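Local atomic coordinates of ErfK/YbiS/YcfS/YnhG family protein (PDB entry 4LPQ), a protein that probably acts as a peptidoglycan L,D-transpeptidase, a transferase that would cross-link peptide stems during bacterial cell wall synthesis. Residues L97-E101 with W191-W196. Sequence-based numbering, arbitrary orientation. Where two conformers were deposited one is given.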
loop_
_atom_site.group_PDB
_atom_site.type_symbol
_atom_site.label_atom_id
_atom_site.label_comp_id
_atom_site.label_asym_id
_atom_site.label_seq_id
_atom_site.Cartn_x
_atom_site.Cartn_y
_atom_site.Cartn_z
ATOM N N LEU A 97 3.413 2.159 -0.687
ATOM C CA LEU A 97 4.635 1.374 -0.702
ATOM C C LEU A 97 4.965 1.065 -2.143
ATOM O O LEU A 97 4.121 0.627 -2.926
ATOM C CB LEU A 97 4.437 0.097 0.153
ATOM C CG LEU A 97 5.640 -0.830 0.239
ATOM C CD1 LEU A 97 5.562 -1.603 1.535
ATOM C CD2 LEU A 97 5.631 -1.816 -0.927
ATOM N N LEU A 98 6.217 1.288 -2.521
ATOM C CA LEU A 98 6.726 1.026 -3.825
ATOM C C LEU A 98 7.728 -0.155 -3.789
ATOM O O LEU A 98 8.689 -0.080 -3.011
ATOM C CB LEU A 98 7.428 2.235 -4.420
ATOM C CG LEU A 98 6.727 3.579 -4.301
ATOM C CD1 LEU A 98 7.555 4.688 -4.929
ATOM C CD2 LEU A 98 5.373 3.495 -4.944
ATOM N N ALA A 99 7.486 -1.177 -4.607
ATOM C CA ALA A 99 8.452 -2.256 -4.803
ATOM C C ALA A 99 9.221 -1.770 -6.030
ATOM O O ALA A 99 8.690 -1.674 -7.124
ATOM C CB ALA A 99 7.721 -3.545 -5.043
ATOM N N VAL A 100 10.486 -1.489 -5.813
ATOM C CA VAL A 100 11.365 -0.825 -6.818
ATOM C C VAL A 100 12.548 -1.745 -7.174
ATOM O O VAL A 100 13.142 -2.369 -6.287
ATOM C CB VAL A 100 11.885 0.527 -6.299
ATOM C CG1 VAL A 100 12.649 1.284 -7.383
ATOM C CG2 VAL A 100 10.752 1.435 -5.721
ATOM N N GLU A 101 12.846 -1.862 -8.446
ATOM C CA GLU A 101 14.041 -2.601 -8.917
ATOM C C GLU A 101 14.774 -1.779 -9.944
ATOM O O GLU A 101 14.233 -1.352 -10.955
ATOM C CB GLU A 101 13.687 -3.901 -9.532
ATOM C CG GLU A 101 13.118 -4.923 -8.636
ATOM C CD GLU A 101 12.928 -6.255 -9.411
ATOM O OE1 GLU A 101 11.792 -6.781 -9.404
ATOM O OE2 GLU A 101 13.840 -6.628 -10.124
ATOM N N TRP A 191 2.514 -11.311 -2.106
ATOM C CA TRP A 191 3.202 -10.996 -3.329
ATOM C C TRP A 191 4.658 -10.572 -3.055
ATOM O O TRP A 191 5.610 -11.079 -3.703
ATOM C CB TRP A 191 2.466 -9.992 -4.187
ATOM C CG TRP A 191 3.149 -9.638 -5.459
ATOM C CD1 TRP A 191 3.073 -10.358 -6.620
ATOM C CD2 TRP A 191 4.110 -8.591 -5.687
ATOM N NE1 TRP A 191 3.917 -9.781 -7.573
ATOM C CE2 TRP A 191 4.567 -8.707 -7.017
ATOM C CE3 TRP A 191 4.607 -7.543 -4.905
ATOM C CZ2 TRP A 191 5.522 -7.846 -7.554
ATOM C CZ3 TRP A 191 5.545 -6.688 -5.419
ATOM C CH2 TRP A 191 6.000 -6.808 -6.763
ATOM N N LEU A 192 4.868 -9.671 -2.105
ATOM C CA LEU A 192 6.192 -9.233 -1.700
ATOM C C LEU A 192 7.034 -10.419 -1.286
ATOM O O LEU A 192 8.192 -10.513 -1.710
ATOM C CB LEU A 192 6.076 -8.233 -0.567
ATOM C CG LEU A 192 5.547 -6.854 -0.947
ATOM C CD1 LEU A 192 5.231 -6.033 0.303
ATOM C CD2 LEU A 192 6.486 -6.108 -1.862
ATOM N N TRP A 193 6.511 -11.344 -0.449
ATOM C CA TRP A 193 7.250 -12.476 0.013
ATOM C C TRP A 193 7.582 -13.457 -1.084
ATOM O O TRP A 193 8.710 -13.951 -1.204
ATOM C CB TRP A 193 6.520 -13.180 1.137
ATOM C CG TRP A 193 6.662 -12.717 2.492
ATOM C CD1 TRP A 193 6.017 -11.603 3.058
ATOM C CD2 TRP A 193 7.358 -13.374 3.566
ATOM N NE1 TRP A 193 6.303 -11.543 4.385
ATOM C CE2 TRP A 193 7.114 -12.602 4.743
ATOM C CE3 TRP A 193 8.104 -14.513 3.679
ATOM C CZ2 TRP A 193 7.568 -12.968 5.984
ATOM C CZ3 TRP A 193 8.572 -14.860 4.891
ATOM C CH2 TRP A 193 8.281 -14.111 6.052
ATOM N N ASP A 194 6.546 -13.862 -1.817
ATOM C CA ASP A 194 6.546 -15.128 -2.563
ATOM C C ASP A 194 6.773 -14.975 -4.049
ATOM O O ASP A 194 7.244 -15.861 -4.678
ATOM C CB ASP A 194 5.263 -15.900 -2.327
ATOM C CG ASP A 194 4.994 -16.276 -0.906
ATOM O OD1 ASP A 194 5.955 -16.427 -0.126
ATOM O OD2 ASP A 194 3.753 -16.382 -0.585
ATOM N N SER A 195 6.405 -13.833 -4.581
ATOM C CA SER A 195 6.519 -13.581 -6.014
ATOM C C SER A 195 7.659 -12.639 -6.330
ATOM O O SER A 195 8.555 -12.946 -7.120
ATOM C CB SER A 195 5.167 -13.102 -6.605
ATOM O OG SER A 195 5.283 -12.920 -8.012
ATOM N N TRP A 196 7.605 -11.448 -5.759
ATOM C CA TRP A 196 8.689 -10.476 -5.882
ATOM C C TRP A 196 9.969 -10.947 -5.217
ATOM O O TRP A 196 11.018 -11.023 -5.864
ATOM C CB TRP A 196 8.274 -9.088 -5.385
ATOM C CG TRP A 196 9.166 -8.034 -5.774
ATOM C CD1 TRP A 196 9.552 -7.722 -7.017
ATOM C CD2 TRP A 196 9.684 -7.001 -4.939
ATOM N NE1 TRP A 196 10.359 -6.620 -7.035
ATOM C CE2 TRP A 196 10.431 -6.133 -5.770
ATOM C CE3 TRP A 196 9.708 -6.771 -3.546
ATOM C CZ2 TRP A 196 11.106 -5.038 -5.267
ATOM C CZ3 TRP A 196 10.309 -5.683 -3.033
ATOM C CH2 TRP A 196 10.995 -4.830 -3.842
HETATM O O HOH W 1 12.615 -9.352 -8.329
#
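Ala-99 lies against the indole face of Trp-196 where the last turn of helix 186-196 packs on strand 96-101 in the YkuD-type L,D-transpeptidase catalytic domain. The two segments run nearly parallel. Ala-99 CB stands 3.6 Å from the centroid of the six-membered ring of Trp-196, almost on its normal, in a CH-pi contact. The same methyl meets Trp-191 differently: it sits at the ring's edge, 3.8 Å from CZ3. CG of Trp-196 is anti to the backbone N (chi1 -166°), which sends the indole across to the strand. Further along, Leu-192 CD2 touches Ala-99 CB, and Leu-192 CD1 lies 4.4 Å from Leu-97 CD2. Val-88 of the adjoining strand also touches Trp-196, and Lys-86 makes a cation-pi contact with it. The helix ends in a wide pi-type turn, in which Trp-191 O accepts from both Ser-195 N and Trp-196 N. The Glu-101 and Trp-196 side chains lie alongside, pointing opposite ways, with carboxylate and ring planes 49° apart. Trp-196 NE1 donates to Glu-101 OE1 at 2.8 Å, a bent bond (141°) that reaches the anti side of the carboxylate, somewhat out of its plane. A leucine in place of Trp-196 would probably leave the Ala-99 methyl without its aromatic face and Glu-101 without its indole donor. A water oxygen lies 2.9 Å from Glu-101 OE1.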